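Local atomic coordinates of putative uncharacterized protein (Trypanosoma congolense, PDB entry 4E40), a protein that serves as a cell-surface haptoglobin-hemoglobin receptor of the trypanosome, a helical-bundle protein that probably takes part in heme and iron uptake. Residues A[52-56]-A[223-227]; A[70-75]-A[87-91]; A[111-115]-A[215-219]. All blocks are in the same frame, centred on the assembly; numbering follows the deposited sequence.

Interaction 1: A[52-56]-A[223-227]; sequences KSEDI and LEKAE. Unlike the reference sequence in segment 52-56: D55 (reference Glu).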
ATOM      1  N   LYS A  52      -5.875 -18.284   2.457  1.00 23.95           N
ATOM      2  CA  LYS A  52      -5.199 -19.265   1.560  1.00 23.72           C
ATOM      3  C   LYS A  52      -3.979 -19.863   2.290  1.00 21.84           C
ATOM      4  O   LYS A  52      -3.756 -21.108   2.258  1.00 21.00           O
ATOM      5  CB  LYS A  52      -4.772 -18.630   0.266  1.00 27.37           C
ATOM      6  CG  LYS A  52      -4.086 -19.544  -0.723  1.00 33.19           C
ATOM      7  CD  LYS A  52      -4.130 -18.889  -2.123  1.00 40.42           C
ATOM      8  CE  LYS A  52      -3.009 -19.409  -3.052  1.00 45.54           C
ATOM      9  NZ  LYS A  52      -2.901 -18.642  -4.351  1.00 39.23           N
ATOM     10  N   SER A  53      -3.215 -18.983   2.942  1.00 20.87           N
ATOM     11  CA  SER A  53      -1.997 -19.488   3.648  1.00 19.19           C
ATOM     12  C   SER A  53      -2.414 -20.419   4.814  1.00 19.13           C
ATOM     13  O   SER A  53      -1.700 -21.386   5.124  1.00 16.70           O
ATOM     14  CB  SER A  53      -1.126 -18.306   4.122  1.00 19.52           C
ATOM     15  OG  SER A  53      -1.677 -17.703   5.288  1.00 21.75           O
ATOM     16  N   GLU A  54      -3.545 -20.115   5.495  1.00 19.48           N
ATOM     17  CA  GLU A  54      -3.983 -20.913   6.570  1.00 20.07           C
ATOM     18  C   GLU A  54      -4.464 -22.288   6.084  1.00 18.88           C
ATOM     19  O   GLU A  54      -4.228 -23.289   6.769  1.00 18.59           O
ATOM     20  CB  GLU A  54      -5.167 -20.202   7.245  1.00 21.61           C
ATOM     21  CG  GLU A  54      -4.708 -18.992   8.052  1.00 23.40           C
ATOM     22  CD  GLU A  54      -5.893 -18.285   8.780  1.00 32.66           C
ATOM     23  OE1 GLU A  54      -7.072 -18.692   8.645  1.00 33.18           O
ATOM     24  OE2 GLU A  54      -5.653 -17.364   9.548  1.00 31.02           O
ATOM     25  N   ASP A  55      -5.095 -22.313   4.895  0.50 19.87           N
ATOM     26  CA  ASP A  55      -5.564 -23.559   4.309  0.50 20.70           C
ATOM     27  C   ASP A  55      -4.354 -24.420   3.990  0.50 18.04           C
ATOM     28  O   ASP A  55      -4.357 -25.612   4.274  0.50 17.74           O
ATOM     29  CB  ASP A  55      -6.351 -23.318   3.011  0.50 23.07           C
ATOM     30  CG  ASP A  55      -7.005 -24.600   2.471  0.50 28.13           C
ATOM     31  OD1 ASP A  55      -7.770 -25.255   3.214  0.50 32.31           O
ATOM     32  OD2 ASP A  55      -6.784 -24.959   1.298  0.50 31.74           O
ATOM     33  N   ILE A  56      -3.333 -23.781   3.415  1.00 17.44           N
ATOM     34  CA  ILE A  56      -2.077 -24.500   3.076  1.00 17.37           C
ATOM     35  C   ILE A  56      -1.478 -25.151   4.325  1.00 16.78           C
ATOM     36  O   ILE A  56      -1.081 -26.322   4.280  1.00 16.21           O
ATOM     37  CB  ILE A  56      -1.069 -23.520   2.417  1.00 17.72           C
ATOM     38  CG1 ILE A  56      -1.564 -23.304   0.995  1.00 20.31           C
ATOM     39  CG2 ILE A  56       0.333 -24.149   2.400  1.00 17.69           C
ATOM     40  CD1 ILE A  56      -0.844 -22.138   0.353  1.00 20.38           C
ATOM     41  N   LEU A 223       3.534 -17.228  -0.901  1.00 20.97           N
ATOM     42  CA  LEU A 223       2.458 -18.145  -1.080  1.00 23.86           C
ATOM     43  C   LEU A 223       2.915 -19.159  -2.132  1.00 24.52           C
ATOM     44  O   LEU A 223       2.621 -20.324  -1.937  1.00 24.50           O
ATOM     45  CB  LEU A 223       1.142 -17.519  -1.578  1.00 24.35           C
ATOM     46  CG  LEU A 223       0.125 -17.029  -0.558  1.00 31.30           C
ATOM     47  CD1 LEU A 223      -0.972 -16.177  -1.174  1.00 32.85           C
ATOM     48  CD2 LEU A 223      -0.465 -18.138   0.293  1.00 29.92           C
ATOM     49  N   GLU A 224       3.575 -18.700  -3.214  1.00 24.71           N
ATOM     50  CA  GLU A 224       4.063 -19.649  -4.280  1.00 24.68           C
ATOM     51  C   GLU A 224       4.999 -20.701  -3.640  1.00 24.35           C
ATOM     52  O   GLU A 224       4.855 -21.909  -3.945  1.00 23.02           O
ATOM     53  CB  GLU A 224       4.792 -18.925  -5.458  1.00 28.73           C
ATOM     54  CG  GLU A 224       3.874 -18.065  -6.356  1.00 34.55           C
ATOM     55  CD  GLU A 224       4.594 -16.872  -7.032  1.00 39.75           C
ATOM     56  OE1 GLU A 224       5.862 -16.805  -7.030  1.00 40.67           O
ATOM     57  OE2 GLU A 224       3.884 -15.951  -7.531  1.00 38.25           O
ATOM     58  N   LYS A 225       5.947 -20.259  -2.830  1.00 21.44           N
ATOM     59  CA  LYS A 225       6.926 -21.167  -2.213  1.00 20.64           C
ATOM     60  C   LYS A 225       6.153 -22.112  -1.274  1.00 18.85           C
ATOM     61  O   LYS A 225       6.455 -23.316  -1.213  1.00 16.49           O
ATOM     62  CB  LYS A 225       8.052 -20.414  -1.519  1.00 22.26           C
ATOM     63  CG  LYS A 225       8.925 -19.531  -2.481  1.00 27.10           C
ATOM     64  CD  LYS A 225      10.131 -18.947  -1.702  1.00 28.57           C
ATOM     65  CE  LYS A 225      10.980 -17.952  -2.485  1.00 36.45           C
ATOM     66  NZ  LYS A 225      12.022 -18.682  -3.262  1.00 40.34           N
ATOM     67  N   ALA A 226       5.180 -21.559  -0.533  1.00 17.82           N
ATOM     68  CA  ALA A 226       4.414 -22.439   0.382  1.00 17.15           C
ATOM     69  C   ALA A 226       3.675 -23.506  -0.385  1.00 17.54           C
ATOM     70  O   ALA A 226       3.623 -24.642   0.052  1.00 17.24           O
ATOM     71  CB  ALA A 226       3.449 -21.532   1.219  1.00 16.60           C
ATOM     72  N   GLU A 227       3.126 -23.123  -1.561  1.00 19.16           N
ATOM     73  CA  GLU A 227       2.449 -24.066  -2.440  1.00 20.61           C
ATOM     74  C   GLU A 227       3.359 -25.170  -2.934  1.00 18.51           C
ATOM     75  O   GLU A 227       2.973 -26.353  -2.914  1.00 19.68           O
ATOM     76  CB  GLU A 227       2.023 -23.283  -3.679  1.00 23.60           C
ATOM     77  CG  GLU A 227       0.872 -22.334  -3.373  1.00 29.53           C
ATOM     78  CD  GLU A 227       0.723 -21.186  -4.395  1.00 37.56           C
ATOM     79  OE1 GLU A 227       1.468 -21.107  -5.419  1.00 36.05           O
ATOM     80  OE2 GLU A 227      -0.140 -20.308  -4.124  1.00 37.67           O
TER
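K52 NZ and E227 OE2, 3.2 Å apart, form a salt bridge that joins helix segments 52-56 and 223-227. The lysine gets there by staying stretched: its CG lies anti to the backbone N (chi1 -179°), and the rest of the chain runs out toward the other helix to meet the glutamate at about a right angle. On the way it passes over L223, with K52 CG 4.0 Å from L223 CD2. Below the ion pair the contact is apolar. The CD2 methyl of L223 is shared, resting 3.9 Å from S53 CB and 4.0 Å from I56 CD1. I56 uses two branches: CD1 also lies against the aliphatic CG of E227, while CG2 faces A226, 4.2 Å from its CB. The S53 hydroxyl turns back to R50 O in its own helix, a hydrogen bond that satisfies this buried group. S53 and I56 also touch helix 82-147. K52 belongs to a heme b binding site seen in another structure of this protein; no heme is bound here. The axes of the two segments, 10.5 Å apart at closest and inclined at 19°, give the near-parallel packing of the first and last long helices in the receptor's elongated three-helix bundle.

Interaction 2: A[70-75]-A[87-91]; sequences AVDRVS and VRKAA. Unlike the reference sequence in segment 70-75: D72 (reference Asn).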
ATOM      1  N   ALA A  70       1.658 -43.666   9.189  1.00 24.62           N
ATOM      2  CA  ALA A  70       2.248 -44.717   8.314  1.00 25.77           C
ATOM      3  C   ALA A  70       3.566 -45.254   8.877  1.00 26.02           C
ATOM      4  O   ALA A  70       3.764 -46.490   8.944  1.00 27.25           O
ATOM      5  CB  ALA A  70       2.372 -44.234   6.863  1.00 27.84           C
ATOM      6  N   VAL A  71       4.417 -44.381   9.414  1.00 24.34           N
ATOM      7  CA  VAL A  71       5.638 -44.777  10.092  1.00 24.90           C
ATOM      8  C   VAL A  71       5.288 -45.626  11.328  1.00 25.12           C
ATOM      9  O   VAL A  71       5.915 -46.660  11.537  1.00 25.15           O
ATOM     10  CB  VAL A  71       6.441 -43.583  10.565  1.00 26.10           C
ATOM     11  CG1 VAL A  71       7.598 -44.044  11.455  1.00 26.38           C
ATOM     12  CG2 VAL A  71       6.975 -42.805   9.338  1.00 24.52           C
ATOM     13  N   ASP A  72       4.314 -45.169  12.127  1.00 24.69           N
ATOM     14  CA  ASP A  72       3.983 -45.971  13.325  1.00 27.99           C
ATOM     15  C   ASP A  72       3.523 -47.382  12.870  1.00 26.69           C
ATOM     16  O   ASP A  72       3.881 -48.429  13.514  1.00 28.21           O
ATOM     17  CB  ASP A  72       2.908 -45.264  14.174  1.00 29.89           C
ATOM     18  CG  ASP A  72       2.509 -46.107  15.419  1.00 40.43           C
ATOM     19  OD1 ASP A  72       3.287 -46.086  16.403  1.00 46.94           O
ATOM     20  OD2 ASP A  72       1.473 -46.853  15.409  1.00 44.25           O
ATOM     21  N   ARG A  73       2.724 -47.463  11.792  1.00 26.27           N
ATOM     22  CA  ARG A  73       2.213 -48.805  11.331  1.00 27.91           C
ATOM     23  C   ARG A  73       3.312 -49.787  11.023  1.00 28.10           C
ATOM     24  O   ARG A  73       3.144 -51.008  11.177  1.00 29.54           O
ATOM     25  CB  ARG A  73       1.322 -48.681  10.079  1.00 31.48           C
ATOM     26  CG  ARG A  73      -0.083 -48.174  10.340  1.00 36.67           C
ATOM     27  CD  ARG A  73      -0.692 -48.850  11.553  1.00 46.01           C
ATOM     28  NE  ARG A  73      -1.474 -50.057  11.257  1.00 55.89           N
ATOM     29  CZ  ARG A  73      -2.806 -50.136  11.321  1.00 53.03           C
ATOM     30  NH1 ARG A  73      -3.526 -49.069  11.655  1.00 46.26           N
ATOM     31  NH2 ARG A  73      -3.414 -51.296  11.055  1.00 47.54           N
ATOM     32  N   VAL A  74       4.476 -49.272  10.611  1.00 29.02           N
ATOM     33  CA  VAL A  74       5.610 -50.149  10.241  1.00 30.18           C
ATOM     34  C   VAL A  74       6.692 -50.184  11.314  1.00 31.87           C
ATOM     35  O   VAL A  74       7.824 -50.649  11.073  1.00 29.68           O
ATOM     36  CB  VAL A  74       6.217 -49.809   8.825  1.00 29.69           C
ATOM     37  CG1 VAL A  74       5.204 -50.020   7.700  1.00 31.05           C
ATOM     38  CG2 VAL A  74       6.883 -48.441   8.787  1.00 27.70           C
ATOM     39  N   SER A  75       6.358 -49.752  12.534  1.00 31.69           N
ATOM     40  CA  SER A  75       7.373 -49.622  13.553  1.00 33.33           C
ATOM     41  C   SER A  75       7.946 -51.001  13.925  1.00 35.53           C
ATOM     42  O   SER A  75       9.051 -51.071  14.452  1.00 39.20           O
ATOM     43  CB  SER A  75       6.840 -48.893  14.800  1.00 33.52           C
ATOM     44  OG  SER A  75       5.817 -49.677  15.426  1.00 32.03           O
ATOM     45  N   VAL A  87       8.908 -45.977   3.497  1.00 23.87           N
ATOM     46  CA  VAL A  87       7.923 -45.244   4.309  1.00 23.04           C
ATOM     47  C   VAL A  87       8.587 -44.214   5.250  1.00 22.23           C
ATOM     48  O   VAL A  87       8.163 -43.064   5.314  1.00 21.69           O
ATOM     49  CB  VAL A  87       7.108 -46.240   5.187  1.00 23.55           C
ATOM     50  CG1 VAL A  87       6.195 -45.489   6.177  1.00 25.26           C
ATOM     51  CG2 VAL A  87       6.291 -47.107   4.247  1.00 25.17           C
ATOM     52  N   ARG A  88       9.636 -44.647   5.947  1.00 22.42           N
ATOM     53  CA  ARG A  88      10.313 -43.784   6.928  1.00 21.47           C
ATOM     54  C   ARG A  88      10.969 -42.614   6.196  1.00 21.08           C
ATOM     55  O   ARG A  88      10.910 -41.477   6.679  1.00 21.30           O
ATOM     56  CB  ARG A  88      11.371 -44.569   7.725  1.00 23.00           C
ATOM     57  CG  ARG A  88      10.696 -45.583   8.690  1.00 25.73           C
ATOM     58  CD  ARG A  88      11.634 -46.765   8.933  1.00 28.54           C
ATOM     59  NE  ARG A  88      10.886 -47.753   9.719  1.00 33.25           N
ATOM     60  CZ  ARG A  88      11.182 -49.043   9.833  1.00 35.29           C
ATOM     61  NH1 ARG A  88      10.400 -49.799  10.585  1.00 37.80           N
ATOM     62  NH2 ARG A  88      12.241 -49.592   9.200  1.00 34.14           N
ATOM     63  N   LYS A  89      11.559 -42.893   5.034  1.00 21.83           N
ATOM     64  CA  LYS A  89      12.220 -41.780   4.322  1.00 22.56           C
ATOM     65  C   LYS A  89      11.231 -40.774   3.791  1.00 21.34           C
ATOM     66  O   LYS A  89      11.477 -39.544   3.873  1.00 19.93           O
ATOM     67  CB  LYS A  89      13.046 -42.310   3.160  1.00 26.52           C
ATOM     68  CG  LYS A  89      14.309 -43.039   3.610  1.00 32.22           C
ATOM     69  CD  LYS A  89      15.043 -43.586   2.393  1.00 37.87           C
ATOM     70  CE  LYS A  89      15.940 -44.724   2.811  1.00 39.59           C
ATOM     71  NZ  LYS A  89      16.549 -45.436   1.641  1.00 46.76           N
ATOM     72  N   ALA A  90      10.129 -41.272   3.212  1.00 19.51           N
ATOM     73  CA  ALA A  90       9.098 -40.385   2.693  1.00 19.52           C
ATOM     74  C   ALA A  90       8.483 -39.537   3.801  1.00 19.86           C
ATOM     75  O   ALA A  90       8.213 -38.362   3.643  1.00 18.91           O
ATOM     76  CB  ALA A  90       8.016 -41.180   1.970  1.00 21.00           C
ATOM     77  N   ALA A  91       8.182 -40.178   4.936  1.00 19.75           N
ATOM     78  CA  ALA A  91       7.626 -39.382   6.035  1.00 18.38           C
ATOM     79  C   ALA A  91       8.569 -38.309   6.575  1.00 18.34           C
ATOM     80  O   ALA A  91       8.145 -37.217   6.952  1.00 17.90           O
ATOM     81  CB  ALA A  91       7.225 -40.346   7.189  1.00 18.25           C
TER
HETATM   82  O   HOH W   1       8.648 -47.357  11.420  1.00 30.94           O
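V87 CG1 points into the end of helix 28-73 and makes the tight side of the contact between segments 70-75 and 87-91, meeting three partners: A70 CB, V71 CG2 and V74 CG2, the last at 4.0 Å. The V87 and V74 side chains reach for one another tip to tip. V87 CG1 stands anti to its own nitrogen (chi1 173°), the setting that directs this branch at the first helix. Alongside, V71 CG2 is modelled 3.3 Å from A91 CB, a doubtful value, shorter than carbon atoms usually sit. V74 is the first residue to leave helical geometry, and the chain then turns back into helix 82-147, so the contact closes a helical hairpin at one end of the bundle. Helix 192-246 lies against V74, V87 and A90, and S244 OG hydrogen-bonds to A70 O.

The other side is looser and polar. R88 runs out in an extended chain past V71 and V74, and a water in the plane of its guanidinium links the helices, accepting from R88 NE at 2.8 Å and donating to V71 O at 2.8 Å. R88 NH1 comes within 2.8 Å of V74 O near the guanidinium edge. In the connecting turn NH1 bonds to L77 O and NH2 to D78 O. At the exposed end, D72 O accepts hydrogen bonds from both S75 N and S75 OG, the hydroxyl at 3.0 Å.

Interaction 3: A[111-115]-A[215-219]; sequences KVNEI and RAEEL. Unlike the reference sequence in segment 111-115: V112 (reference Ala).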
ATOM      1  N   LYS A 111       3.654 -10.200   5.859  1.00 18.93           N
ATOM      2  CA  LYS A 111       3.325  -9.239   4.775  1.00 18.37           C
ATOM      3  C   LYS A 111       1.918  -8.757   4.890  1.00 17.90           C
ATOM      4  O   LYS A 111       1.635  -7.565   4.547  1.00 18.90           O
ATOM      5  CB  LYS A 111       3.557  -9.846   3.359  1.00 18.47           C
ATOM      6  CG  LYS A 111       4.975 -10.290   3.147  1.00 19.87           C
ATOM      7  CD  LYS A 111       6.058  -9.247   3.284  1.00 22.89           C
ATOM      8  CE  LYS A 111       7.366  -9.982   3.511  1.00 28.38           C
ATOM      9  NZ  LYS A 111       8.518  -9.103   3.233  1.00 34.36           N
ATOM     10  N   VAL A 112       1.000  -9.639   5.248  1.00 19.25           N
ATOM     11  CA  VAL A 112      -0.380  -9.226   5.463  1.00 19.34           C
ATOM     12  C   VAL A 112      -0.396  -8.125   6.545  1.00 19.10           C
ATOM     13  O   VAL A 112      -1.044  -7.096   6.378  1.00 19.64           O
ATOM     14  CB  VAL A 112      -1.245 -10.361   5.946  1.00 20.20           C
ATOM     15  CG1 VAL A 112      -2.571  -9.904   6.579  1.00 21.58           C
ATOM     16  CG2 VAL A 112      -1.498 -11.361   4.768  1.00 20.23           C
ATOM     17  N   ASN A 113       0.292  -8.372   7.651  1.00 18.91           N
ATOM     18  CA  ASN A 113       0.313  -7.349   8.735  1.00 18.20           C
ATOM     19  C   ASN A 113       0.972  -6.070   8.302  1.00 20.29           C
ATOM     20  O   ASN A 113       0.463  -4.954   8.665  1.00 21.71           O
ATOM     21  CB  ASN A 113       0.963  -7.955   9.997  1.00 20.21           C
ATOM     22  CG  ASN A 113       0.036  -8.951  10.700  1.00 22.08           C
ATOM     23  OD1 ASN A 113      -1.180  -8.844  10.602  1.00 27.67           O
ATOM     24  ND2 ASN A 113       0.594  -9.904  11.381  1.00 22.21           N
ATOM     25  N   GLU A 114       2.026  -6.155   7.480  1.00 19.16           N
ATOM     26  CA  GLU A 114       2.685  -4.958   6.974  1.00 21.04           C
ATOM     27  C   GLU A 114       1.723  -4.176   6.091  1.00 19.92           C
ATOM     28  O   GLU A 114       1.671  -2.927   6.196  1.00 20.76           O
ATOM     29  CB  GLU A 114       3.962  -5.277   6.209  1.00 21.41           C
ATOM     30  CG  GLU A 114       5.015  -5.723   7.250  1.00 26.46           C
ATOM     31  CD  GLU A 114       6.331  -6.263   6.679  1.00 34.76           C
ATOM     32  OE1 GLU A 114       6.408  -6.568   5.486  1.00 38.54           O
ATOM     33  OE2 GLU A 114       7.288  -6.459   7.482  1.00 40.03           O
ATOM     34  N   ILE A 115       0.975  -4.867   5.233  1.00 18.22           N
ATOM     35  CA  ILE A 115       0.022  -4.152   4.354  1.00 18.70           C
ATOM     36  C   ILE A 115      -1.074  -3.456   5.169  1.00 19.54           C
ATOM     37  O   ILE A 115      -1.496  -2.319   4.827  1.00 18.58           O
ATOM     38  CB  ILE A 115      -0.593  -5.136   3.334  1.00 19.23           C
ATOM     39  CG1 ILE A 115       0.511  -5.475   2.305  1.00 19.46           C
ATOM     40  CG2 ILE A 115      -1.836  -4.558   2.651  1.00 20.18           C
ATOM     41  CD1 ILE A 115       0.160  -6.701   1.439  1.00 21.51           C
ATOM     42  N   ARG A 215       5.283  -5.036  -0.739  1.00 24.21           N
ATOM     43  CA  ARG A 215       4.948  -6.158   0.218  1.00 24.90           C
ATOM     44  C   ARG A 215       3.964  -7.167  -0.409  1.00 23.29           C
ATOM     45  O   ARG A 215       3.986  -8.377  -0.109  1.00 23.31           O
ATOM     46  CB  ARG A 215       4.347  -5.629   1.575  1.00 22.88           C
ATOM     47  CG  ARG A 215       5.093  -4.502   2.291  1.00 28.35           C
ATOM     48  CD  ARG A 215       6.477  -4.728   2.862  1.00 34.17           C
ATOM     49  NE  ARG A 215       7.544  -4.865   1.869  1.00 33.90           N
ATOM     50  CZ  ARG A 215       8.246  -3.887   1.291  1.00 37.08           C
ATOM     51  NH1 ARG A 215       9.210  -4.216   0.437  1.00 39.14           N
ATOM     52  NH2 ARG A 215       8.013  -2.592   1.544  1.00 35.55           N
ATOM     53  N   ALA A 216       3.037  -6.721  -1.243  1.00 21.40           N
ATOM     54  CA  ALA A 216       2.047  -7.581  -1.843  1.00 22.51           C
ATOM     55  C   ALA A 216       2.747  -8.554  -2.811  1.00 22.11           C
ATOM     56  O   ALA A 216       2.301  -9.688  -2.921  1.00 23.72           O
ATOM     57  CB  ALA A 216       1.003  -6.751  -2.558  1.00 25.41           C
ATOM     58  N   GLU A 217       3.794  -8.082  -3.511  1.00 23.73           N
ATOM     59  CA  GLU A 217       4.551  -8.968  -4.456  1.00 25.96           C
ATOM     60  C   GLU A 217       5.281 -10.004  -3.596  1.00 25.51           C
ATOM     61  O   GLU A 217       5.300 -11.216  -3.955  1.00 25.84           O
ATOM     62  CB  GLU A 217       5.569  -8.163  -5.312  1.00 28.79           C
ATOM     63  CG  GLU A 217       4.902  -7.303  -6.392  1.00 34.93           C
ATOM     64  CD  GLU A 217       5.921  -6.550  -7.276  1.00 45.85           C
ATOM     65  OE1 GLU A 217       6.968  -6.089  -6.748  1.00 49.30           O
ATOM     66  OE2 GLU A 217       5.662  -6.369  -8.502  1.00 48.53           O
ATOM     67  N   GLU A 218       5.880  -9.546  -2.506  1.00 25.20           N
ATOM     68  CA  GLU A 218       6.575 -10.472  -1.565  1.00 25.52           C
ATOM     69  C   GLU A 218       5.639 -11.507  -0.959  1.00 24.83           C
ATOM     70  O   GLU A 218       5.993 -12.719  -0.807  1.00 21.92           O
ATOM     71  CB  GLU A 218       7.330  -9.694  -0.490  1.00 27.13           C
ATOM     72  CG  GLU A 218       8.494  -8.843  -1.009  1.00 28.50           C
ATOM     73  CD  GLU A 218       8.822  -7.646  -0.138  1.00 31.73           C
ATOM     74  OE1 GLU A 218       8.196  -7.485   0.941  1.00 27.47           O
ATOM     75  OE2 GLU A 218       9.680  -6.831  -0.551  1.00 32.15           O
ATOM     76  N   LEU A 219       4.425 -11.087  -0.631  1.00 22.73           N
ATOM     77  CA  LEU A 219       3.389 -12.008  -0.154  1.00 22.23           C
ATOM     78  C   LEU A 219       3.092 -13.119  -1.161  1.00 23.65           C
ATOM     79  O   LEU A 219       3.041 -14.328  -0.825  1.00 22.48           O
ATOM     80  CB  LEU A 219       2.119 -11.210   0.206  1.00 21.92           C
ATOM     81  CG  LEU A 219       1.021 -11.953   0.966  1.00 23.34           C
ATOM     82  CD1 LEU A 219       0.123 -10.843   1.507  1.00 22.60           C
ATOM     83  CD2 LEU A 219       0.211 -12.960   0.149  1.00 23.96           C
TER
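Segments 111-115 and 215-219 run antiparallel at 162°, their axes 9.2 Å apart, and K111 and L219 are the residues whose backbones come nearest. R215 grips the E218 carboxylate side-on, NE to OE1 at 2.9 Å and NH1 to OE2 at 2.8 Å, and the NE bond is almost straight at 176°. Both acceptors lie close to the guanidinium plane and are met on their syn sides, somewhat tilted out of the carboxylate plane. K111 NZ bonds to E218 OE1 at 2.8 Å from above that carboxylate plane, on the face opposite R215 NE, so one oxygen is held by two donors. The lysine reaches it through a bend at chi2 (-59°), which folds CD and CE over E218 CB. E114 joins the network through a long, weak ion pair, OE1 4.0 Å from K111 NZ; that oxygen also packs on R215 CD at 3.2 Å, carboxylate and guanidinium nearly perpendicular.

Deeper in, K111 CB packs on L219 CB. L219 CD1 meets V112 CG2 at 3.7 Å and also approaches I115 CD1, which extends to A216, 3.9 Å from its CA. V112, I115, A216 and L219 also touch helix 28-73, A216 on R42, a heme b site residue in another structure of this protein. Apolar interior and salt-bridge network together join the antiparallel second and third long helices of the three-helix bundle.

Followed from the N terminus, after the short helix 12-26 the chain enters helix 28-73, which gives 52-56 to interaction 1 and then 70-75 to interaction 2. Interaction 2 closes a short loop at once, where the chain turns into helix 82-147. Segment 111-115 of that helix opens interaction 3, which closes about a hundred residues later at 215-219 on helix 192-246; 223-227, just beyond, closes interaction 1. Interactions 2 and 3 are therefore in series, and both nest inside the long loop of interaction 1. Each contact joins a different pair among the three long helices. Interactions 1 and 3 have centres 14 Å apart, whereas the centre of interaction 2 lies 26 Å from that of interaction 1, toward one end of the bundle.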